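Local coordinates for ATP-dependent Clp protease proteolytic subunit (Listeria monocytogenes, PDB 4JCR), which probably cleaves misfolded and other proteins into small peptides as the serine peptidase chamber of an ATP-dependent protease, built from two stacked heptameric rings, at residues 89-94 / 114-119; 110-115 / 165-170. The protein carries 1 engineered substitution. All coordinates share one frame; numbering follows the deposited sequence.

Interaction 1: residues 89-94 / 114-119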
ATOM      1  N   VAL A  89       0.241  29.204  21.026  1.00 32.85           N
ATOM      2  CA  VAL A  89       1.242  29.868  20.201  1.00 33.28           C
ATOM      3  C   VAL A  89       2.587  29.244  20.559  1.00 34.48           C
ATOM      4  O   VAL A  89       3.078  29.410  21.679  1.00 34.90           O
ATOM      5  CB  VAL A  89       1.289  31.397  20.444  1.00 32.38           C
ATOM      6  CG1 VAL A  89       2.224  32.064  19.445  1.00 31.92           C
ATOM      7  CG2 VAL A  89      -0.102  32.015  20.359  1.00 31.31           C
ATOM      8  N   ALA A  90       3.178  28.520  19.615  1.00 35.20           N
ATOM      9  CA  ALA A  90       4.391  27.757  19.906  1.00 35.80           C
ATOM     10  C   ALA A  90       5.414  27.826  18.785  1.00 36.42           C
ATOM     11  O   ALA A  90       5.058  27.945  17.613  1.00 36.21           O
ATOM     12  CB  ALA A  90       4.043  26.305  20.217  1.00 35.51           C
ATOM     13  N   SER A  91       6.689  27.761  19.171  1.00 37.53           N
ATOM     14  CA  SER A  91       7.811  27.646  18.238  1.00 38.39           C
ATOM     15  C   SER A  91       7.804  28.750  17.169  1.00 38.54           C
ATOM     16  O   SER A  91       7.930  29.929  17.505  1.00 39.11           O
ATOM     17  CB  SER A  91       7.839  26.238  17.628  1.00 39.83           C
ATOM     18  OG  SER A  91       9.082  25.969  17.013  1.00 42.46           O
ATOM     19  N   ALA A  92       7.640  28.380  15.897  1.00 37.75           N
ATOM     20  CA  ALA A  92       7.604  29.362  14.804  1.00 37.57           C
ATOM     21  C   ALA A  92       6.452  30.358  14.949  1.00 37.69           C
ATOM     22  O   ALA A  92       6.538  31.494  14.473  1.00 37.73           O
ATOM     23  CB  ALA A  92       7.546  28.665  13.451  1.00 38.11           C
ATOM     24  N   GLY A  93       5.379  29.925  15.610  1.00 38.03           N
ATOM     25  CA  GLY A  93       4.253  30.797  15.937  1.00 38.43           C
ATOM     26  C   GLY A  93       4.651  31.938  16.857  1.00 38.86           C
ATOM     27  O   GLY A  93       4.168  33.060  16.703  1.00 39.50           O
ATOM     28  N   ILE A  94       5.532  31.642  17.811  1.00 38.76           N
ATOM     29  CA  ILE A  94       6.035  32.630  18.776  1.00 39.28           C
ATOM     30  C   ILE A  94       6.870  33.714  18.096  1.00 38.75           C
ATOM     31  O   ILE A  94       6.748  34.895  18.431  1.00 38.25           O
ATOM     32  CB  ILE A  94       6.830  31.943  19.918  1.00 39.43           C
ATOM     33  CG1 ILE A  94       5.873  31.365  20.966  1.00 40.07           C
ATOM     34  CG2 ILE A  94       7.842  32.889  20.562  1.00 40.40           C
ATOM     35  CD1 ILE A  94       5.140  32.394  21.802  1.00 39.95           C
ATOM     36  N   MET A 114       4.607  28.342  24.040  1.00 40.68           N
ATOM     37  CA  MET A 114       5.797  27.505  24.119  1.00 44.22           C
ATOM     38  C   MET A 114       6.958  28.069  23.320  1.00 44.98           C
ATOM     39  O   MET A 114       6.813  28.430  22.152  1.00 44.95           O
ATOM     40  CB  MET A 114       5.510  26.070  23.663  1.00 45.91           C
ATOM     41  CG  MET A 114       6.594  25.078  24.074  1.00 48.67           C
ATOM     42  SD  MET A 114       7.023  23.866  22.809  1.00 51.89           S
ATOM     43  CE  MET A 114       7.461  24.937  21.446  1.00 51.94           C
ATOM     44  N   ILE A 115       8.109  28.142  23.975  1.00 46.93           N
ATOM     45  CA  ILE A 115       9.369  28.415  23.300  1.00 49.06           C
ATOM     46  C   ILE A 115      10.249  27.173  23.413  1.00 50.23           C
ATOM     47  O   ILE A 115      10.198  26.458  24.417  1.00 49.39           O
ATOM     48  CB  ILE A 115      10.079  29.669  23.862  1.00 48.77           C
ATOM     49  CG1 ILE A 115      10.243  29.584  25.388  1.00 48.92           C
ATOM     50  CG2 ILE A 115       9.312  30.924  23.469  1.00 50.06           C
ATOM     51  CD1 ILE A 115      11.088  30.688  25.995  1.00 48.44           C
ATOM     52  N   HIS A 116      11.021  26.900  22.367  1.00 54.23           N
ATOM     53  CA  HIS A 116      11.941  25.765  22.362  1.00 58.86           C
ATOM     54  C   HIS A 116      12.979  25.923  21.289  1.00 62.48           C
ATOM     55  O   HIS A 116      12.885  26.833  20.461  1.00 63.73           O
ATOM     56  CB  HIS A 116      11.177  24.438  22.232  1.00 59.01           C
ATOM     57  CG  HIS A 116      10.756  24.089  20.818  1.00 60.28           C
ATOM     58  ND1 HIS A 116      10.581  22.818  20.414  1.00 60.90           N
ATOM     59  CD2 HIS A 116      10.479  24.892  19.710  1.00 60.36           C
ATOM     60  CE1 HIS A 116      10.209  22.802  19.120  1.00 60.90           C
ATOM     61  NE2 HIS A 116      10.150  24.071  18.689  1.00 60.09           N
ATOM     62  N   GLN A 117      13.985  25.054  21.303  1.00 66.96           N
ATOM     63  CA  GLN A 117      14.995  25.033  20.247  1.00 71.08           C
ATOM     64  C   GLN A 117      14.559  24.071  19.139  1.00 73.28           C
ATOM     65  O   GLN A 117      14.552  22.855  19.340  1.00 75.44           O
ATOM     66  CB  GLN A 117      16.371  24.667  20.813  1.00 71.81           C
ATOM     67  CG  GLN A 117      17.017  25.791  21.613  1.00 74.07           C
ATOM     68  CD  GLN A 117      18.327  25.389  22.266  1.00 75.14           C
ATOM     69  OE1 GLN A 117      19.205  24.809  21.626  1.00 74.53           O
ATOM     70  NE2 GLN A 117      18.468  25.710  23.548  1.00 76.11           N
ATOM     71  N   PRO A 118      14.177  24.621  17.969  1.00 75.60           N
ATOM     72  CA  PRO A 118      13.593  23.838  16.876  1.00 77.81           C
ATOM     73  C   PRO A 118      14.589  22.913  16.180  1.00 80.02           C
ATOM     74  O   PRO A 118      15.800  23.142  16.239  1.00 79.37           O
ATOM     75  CB  PRO A 118      13.101  24.911  15.890  1.00 77.45           C
ATOM     76  CG  PRO A 118      13.126  26.199  16.643  1.00 75.93           C
ATOM     77  CD  PRO A 118      14.245  26.049  17.623  1.00 75.84           C
ATOM     78  N   ALA A 119      14.065  21.873  15.535  1.00 82.68           N
ATOM     79  CA  ALA A 119      14.864  20.974  14.707  1.00 85.86           C
ATOM     80  C   ALA A 119      15.063  21.581  13.317  1.00 88.19           C
ATOM     81  O   ALA A 119      14.367  22.536  12.943  1.00 88.86           O
ATOM     82  CB  ALA A 119      14.194  19.610  14.610  1.00 85.12           C
TER
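Ser91 and His116 meet at the edge of the imidazole: OG lies in the ring plane, 2.7 Å from His116 NE2, and either atom could carry the proton of this hydrogen bond. With Ser91 OG anti to its own nitrogen (chi1 -164°), the hydroxyl swings out to the ring, while Ser91 CB follows it to 3.3 Å from His116 NE2. The imidazole itself is sandwiched within its own segment. Met114 CE sits 3.4 Å above one face of the His116 ring, offset toward the rim, and the backbone N of Pro118 lies over the opposite face. Met114 gets its methyl there by bending at both chi2 and chi3, and CE also packs on Ala90 CB.

In the backbone, strand 88-90 runs parallel to strand 111-115. Met114 N donates to Val89 O at 3.0 Å, and Ser91 N donates to Met114 O at 3.1 Å, so Met114 holds Val89 and Ser91, the residues on either side of Ala90. Ala90 CB and Met114 CB share one face of this small sheet, 3.8 Å apart. Ile94, in the first turn of helix 92-97, touches Ile115 CG2 through its own CG2 at 3.8 Å.

Ser91 is the N-cap residue of helix 92-97, at a sharp strand-to-helix turn with a positive phi of 54°, but its hydroxyl makes no capping bond and turns to His116 instead. Ser91 and His116 are the predicted nucleophile and active-site histidine, and the short in-plane bond between them is consistent with an aligned, active catalytic pair.

Interaction 2: residues 110-115 / 165-170. Engineered in segment 165-170: Asp165 (natural residue Asn).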
ATOM      1  N   ASN A 110      -7.792  31.575  27.293  1.00 40.01           N
ATOM      2  CA  ASN A 110      -7.543  30.143  27.140  1.00 38.88           C
ATOM      3  C   ASN A 110      -6.474  29.846  26.097  1.00 39.30           C
ATOM      4  O   ASN A 110      -6.761  29.359  24.997  1.00 39.85           O
ATOM      5  CB  ASN A 110      -8.846  29.398  26.851  1.00 38.58           C
ATOM      6  CG  ASN A 110      -9.711  29.252  28.084  1.00 38.55           C
ATOM      7  OD1 ASN A 110      -9.385  28.489  28.994  1.00 38.60           O
ATOM      8  ND2 ASN A 110     -10.821  29.984  28.125  1.00 37.43           N
ATOM      9  N   THR A 111      -5.234  30.159  26.458  1.00 38.10           N
ATOM     10  CA  THR A 111      -4.097  30.030  25.560  1.00 37.55           C
ATOM     11  C   THR A 111      -2.864  29.596  26.340  1.00 38.27           C
ATOM     12  O   THR A 111      -2.624  30.071  27.453  1.00 38.01           O
ATOM     13  CB  THR A 111      -3.785  31.366  24.849  1.00 36.47           C
ATOM     14  OG1 THR A 111      -5.000  31.962  24.375  1.00 35.64           O
ATOM     15  CG2 THR A 111      -2.836  31.153  23.676  1.00 35.50           C
ATOM     16  N   ARG A 112      -2.093  28.689  25.750  1.00 38.07           N
ATOM     17  CA  ARG A 112      -0.775  28.346  26.269  1.00 38.24           C
ATOM     18  C   ARG A 112       0.310  28.670  25.244  1.00 37.51           C
ATOM     19  O   ARG A 112       0.060  28.682  24.037  1.00 36.71           O
ATOM     20  CB  ARG A 112      -0.704  26.884  26.740  1.00 38.93           C
ATOM     21  CG  ARG A 112      -1.242  25.850  25.763  1.00 39.70           C
ATOM     22  CD  ARG A 112      -0.913  24.446  26.247  1.00 40.20           C
ATOM     23  NE  ARG A 112      -1.278  23.418  25.274  1.00 40.06           N
ATOM     24  CZ  ARG A 112      -0.720  22.211  25.206  1.00 40.11           C
ATOM     25  NH1 ARG A 112      -1.124  21.345  24.286  1.00 38.55           N
ATOM     26  NH2 ARG A 112       0.246  21.866  26.049  1.00 40.16           N
ATOM     27  N   TYR A 113       1.506  28.960  25.745  1.00 36.84           N
ATOM     28  CA  TYR A 113       2.619  29.411  24.922  1.00 37.58           C
ATOM     29  C   TYR A 113       3.797  28.469  25.085  1.00 38.98           C
ATOM     30  O   TYR A 113       3.962  27.852  26.138  1.00 39.46           O
ATOM     31  CB  TYR A 113       3.018  30.838  25.320  1.00 36.22           C
ATOM     32  CG  TYR A 113       1.986  31.874  24.939  1.00 35.00           C
ATOM     33  CD1 TYR A 113       2.175  32.685  23.824  1.00 34.87           C
ATOM     34  CD2 TYR A 113       0.814  32.033  25.678  1.00 34.77           C
ATOM     35  CE1 TYR A 113       1.234  33.629  23.459  1.00 33.88           C
ATOM     36  CE2 TYR A 113      -0.138  32.976  25.318  1.00 34.46           C
ATOM     37  CZ  TYR A 113       0.082  33.768  24.205  1.00 33.83           C
ATOM     38  OH  TYR A 113      -0.845  34.711  23.830  1.00 34.66           O
ATOM     39  N   MET A 114       4.607  28.342  24.040  1.00 40.68           N
ATOM     40  CA  MET A 114       5.797  27.505  24.119  1.00 44.22           C
ATOM     41  C   MET A 114       6.958  28.069  23.320  1.00 44.98           C
ATOM     42  O   MET A 114       6.813  28.430  22.152  1.00 44.95           O
ATOM     43  CB  MET A 114       5.510  26.070  23.663  1.00 45.91           C
ATOM     44  CG  MET A 114       6.594  25.078  24.074  1.00 48.67           C
ATOM     45  SD  MET A 114       7.023  23.866  22.809  1.00 51.89           S
ATOM     46  CE  MET A 114       7.461  24.937  21.446  1.00 51.94           C
ATOM     47  N   ILE A 115       8.109  28.142  23.975  1.00 46.93           N
ATOM     48  CA  ILE A 115       9.369  28.415  23.300  1.00 49.06           C
ATOM     49  C   ILE A 115      10.249  27.173  23.413  1.00 50.23           C
ATOM     50  O   ILE A 115      10.198  26.458  24.417  1.00 49.39           O
ATOM     51  CB  ILE A 115      10.079  29.669  23.862  1.00 48.77           C
ATOM     52  CG1 ILE A 115      10.243  29.584  25.388  1.00 48.92           C
ATOM     53  CG2 ILE A 115       9.312  30.924  23.469  1.00 50.06           C
ATOM     54  CD1 ILE A 115      11.088  30.688  25.995  1.00 48.44           C
ATOM     55  N   ASP A 165      11.119  21.629  25.806  1.00 57.38           N
ATOM     56  CA  ASP A 165       9.798  22.215  25.580  1.00 57.29           C
ATOM     57  C   ASP A 165       9.310  23.003  26.796  1.00 54.99           C
ATOM     58  O   ASP A 165       8.920  22.432  27.818  1.00 54.23           O
ATOM     59  CB  ASP A 165       8.781  21.145  25.158  1.00 58.67           C
ATOM     60  CG  ASP A 165       8.916  20.747  23.690  1.00 59.97           C
ATOM     61  OD1 ASP A 165       8.102  19.917  23.231  1.00 61.43           O
ATOM     62  OD2 ASP A 165       9.821  21.259  22.993  1.00 59.40           O
ATOM     63  N   PHE A 166       9.348  24.325  26.665  1.00 54.72           N
ATOM     64  CA  PHE A 166       9.054  25.240  27.762  1.00 54.53           C
ATOM     65  C   PHE A 166       7.634  25.800  27.629  1.00 52.12           C
ATOM     66  O   PHE A 166       7.436  26.910  27.125  1.00 51.74           O
ATOM     67  CB  PHE A 166      10.103  26.361  27.780  1.00 55.37           C
ATOM     68  CG  PHE A 166      10.146  27.153  29.058  1.00 56.90           C
ATOM     69  CD1 PHE A 166      10.532  26.556  30.258  1.00 58.29           C
ATOM     70  CD2 PHE A 166       9.840  28.511  29.057  1.00 57.10           C
ATOM     71  CE1 PHE A 166      10.583  27.293  31.433  1.00 58.80           C
ATOM     72  CE2 PHE A 166       9.892  29.254  30.228  1.00 57.29           C
ATOM     73  CZ  PHE A 166      10.262  28.644  31.418  1.00 58.03           C
ATOM     74  N   TRP A 167       6.654  25.014  28.074  1.00 49.09           N
ATOM     75  CA  TRP A 167       5.243  25.402  28.021  1.00 47.47           C
ATOM     76  C   TRP A 167       4.869  26.340  29.129  1.00 46.86           C
ATOM     77  O   TRP A 167       5.091  26.048  30.305  1.00 46.61           O
ATOM     78  CB  TRP A 167       4.338  24.180  28.085  1.00 46.95           C
ATOM     79  CG  TRP A 167       4.151  23.454  26.775  1.00 46.64           C
ATOM     80  CD1 TRP A 167       4.682  22.220  26.404  1.00 46.33           C
ATOM     81  CD2 TRP A 167       3.350  23.886  25.618  1.00 45.89           C
ATOM     82  NE1 TRP A 167       4.284  21.875  25.137  1.00 46.63           N
ATOM     83  CE2 TRP A 167       3.486  22.827  24.608  1.00 46.03           C
ATOM     84  CE3 TRP A 167       2.571  25.001  25.326  1.00 45.13           C
ATOM     85  CZ2 TRP A 167       2.862  22.905  23.371  1.00 45.25           C
ATOM     86  CZ3 TRP A 167       1.948  25.070  24.072  1.00 44.77           C
ATOM     87  CH2 TRP A 167       2.091  24.046  23.121  1.00 45.53           C
ATOM     88  N   LEU A 168       4.278  27.472  28.757  1.00 45.55           N
ATOM     89  CA  LEU A 168       3.814  28.466  29.718  1.00 43.88           C
ATOM     90  C   LEU A 168       2.304  28.655  29.643  1.00 43.51           C
ATOM     91  O   LEU A 168       1.730  28.702  28.550  1.00 41.95           O
ATOM     92  CB  LEU A 168       4.511  29.810  29.474  1.00 43.69           C
ATOM     93  CG  LEU A 168       6.034  29.885  29.641  1.00 43.68           C
ATOM     94  CD1 LEU A 168       6.580  31.164  29.026  1.00 43.82           C
ATOM     95  CD2 LEU A 168       6.437  29.781  31.105  1.00 44.26           C
ATOM     96  N   SER A 169       1.665  28.763  30.807  1.00 42.51           N
ATOM     97  CA  SER A 169       0.273  29.198  30.883  1.00 41.85           C
ATOM     98  C   SER A 169       0.182  30.646  30.400  1.00 41.11           C
ATOM     99  O   SER A 169       1.208  31.296  30.192  1.00 40.08           O
ATOM    100  CB  SER A 169      -0.255  29.085  32.314  1.00 42.52           C
ATOM    101  OG  SER A 169       0.243  30.135  33.130  1.00 42.86           O
ATOM    102  N   VAL A 170      -1.039  31.151  30.229  1.00 40.95           N
ATOM    103  CA  VAL A 170      -1.232  32.540  29.802  1.00 40.86           C
ATOM    104  C   VAL A 170      -0.650  33.540  30.819  1.00 41.03           C
ATOM    105  O   VAL A 170      -0.012  34.522  30.436  1.00 39.14           O
ATOM    106  CB  VAL A 170      -2.712  32.848  29.449  1.00 39.86           C
ATOM    107  CG1 VAL A 170      -3.607  32.811  30.681  1.00 39.94           C
ATOM    108  CG2 VAL A 170      -2.829  34.182  28.724  1.00 40.12           C
TER
HETATM  109  O   HOH W   1      -3.108  29.246  30.238  1.00 41.43           O
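Thr111 O reaches Val170 at the far end of the pairing through a water that donates to this oxygen and accepts from Val170 N at 2.8 Å, bridging two backbones too poorly angled to bond directly. Next, Arg112 lays its guanidinium flat on the Trp167 indole, planes 18° apart, with Arg112 CZ 4.0 Å from the centroid of the six-membered ring, over its face, in a cation-pi stack. CG stands between the backbone N and the carbonyl carbon (chi1 49°), and the chain then extends to NE, bringing CG and CD over the CE3-CZ3 side of the indole. Glu135 and Glu65 of a neighbouring subunit form salt bridges with the same guanidinium, tying this stack to the subunit interface.

Tyr113 and Leu168 form a hydrogen-bonded antiparallel pair, with nearly straight bonds: Tyr113 N to Leu168 O is 2.8 Å and Leu168 N to Tyr113 O 2.7 Å. Within this chain, strand 166-168 is an outer strand of the small mixed sheet of the Clp protease fold. Met114 takes the indole face opposite Arg112: Met114 CB stands 3.5 Å from Trp167 CE3 in a CH-pi contact, and SD lies over the five-membered ring, a Met-aromatic contact. Met114 SD also lies 3.8 Å from CG of Asp165, an engineered residue. Ile115 closes the pairing, its O accepting from Phe166 N at 3.2 Å, while its CG1 meets the edge of the Phe166 ring.

In the fold
Interactions 1 and 2 have centres about 10 Å apart and share strand 111-115, the middle strand of the mixed three-stranded sheet. Strand 88-90 pairs with it in parallel on one side, and strand 166-168 runs antiparallel on the other. Along the chain the order is 89-94, then 110-115 running on into 114-119, and finally 165-170 after the long helix 129-151. The two contacts also touch directly: Val89 N is probably hydrogen-bonded to Arg112 O, and a weak hydrogen bond joins His116 ND1 to Asp165 OD2. Residues adjoining the strand ends thus bring Ser91, His116 and Asp165 together; in this variant, where Asp165 replaces the natural Asn, they are arranged like a Ser-His-Asp triad.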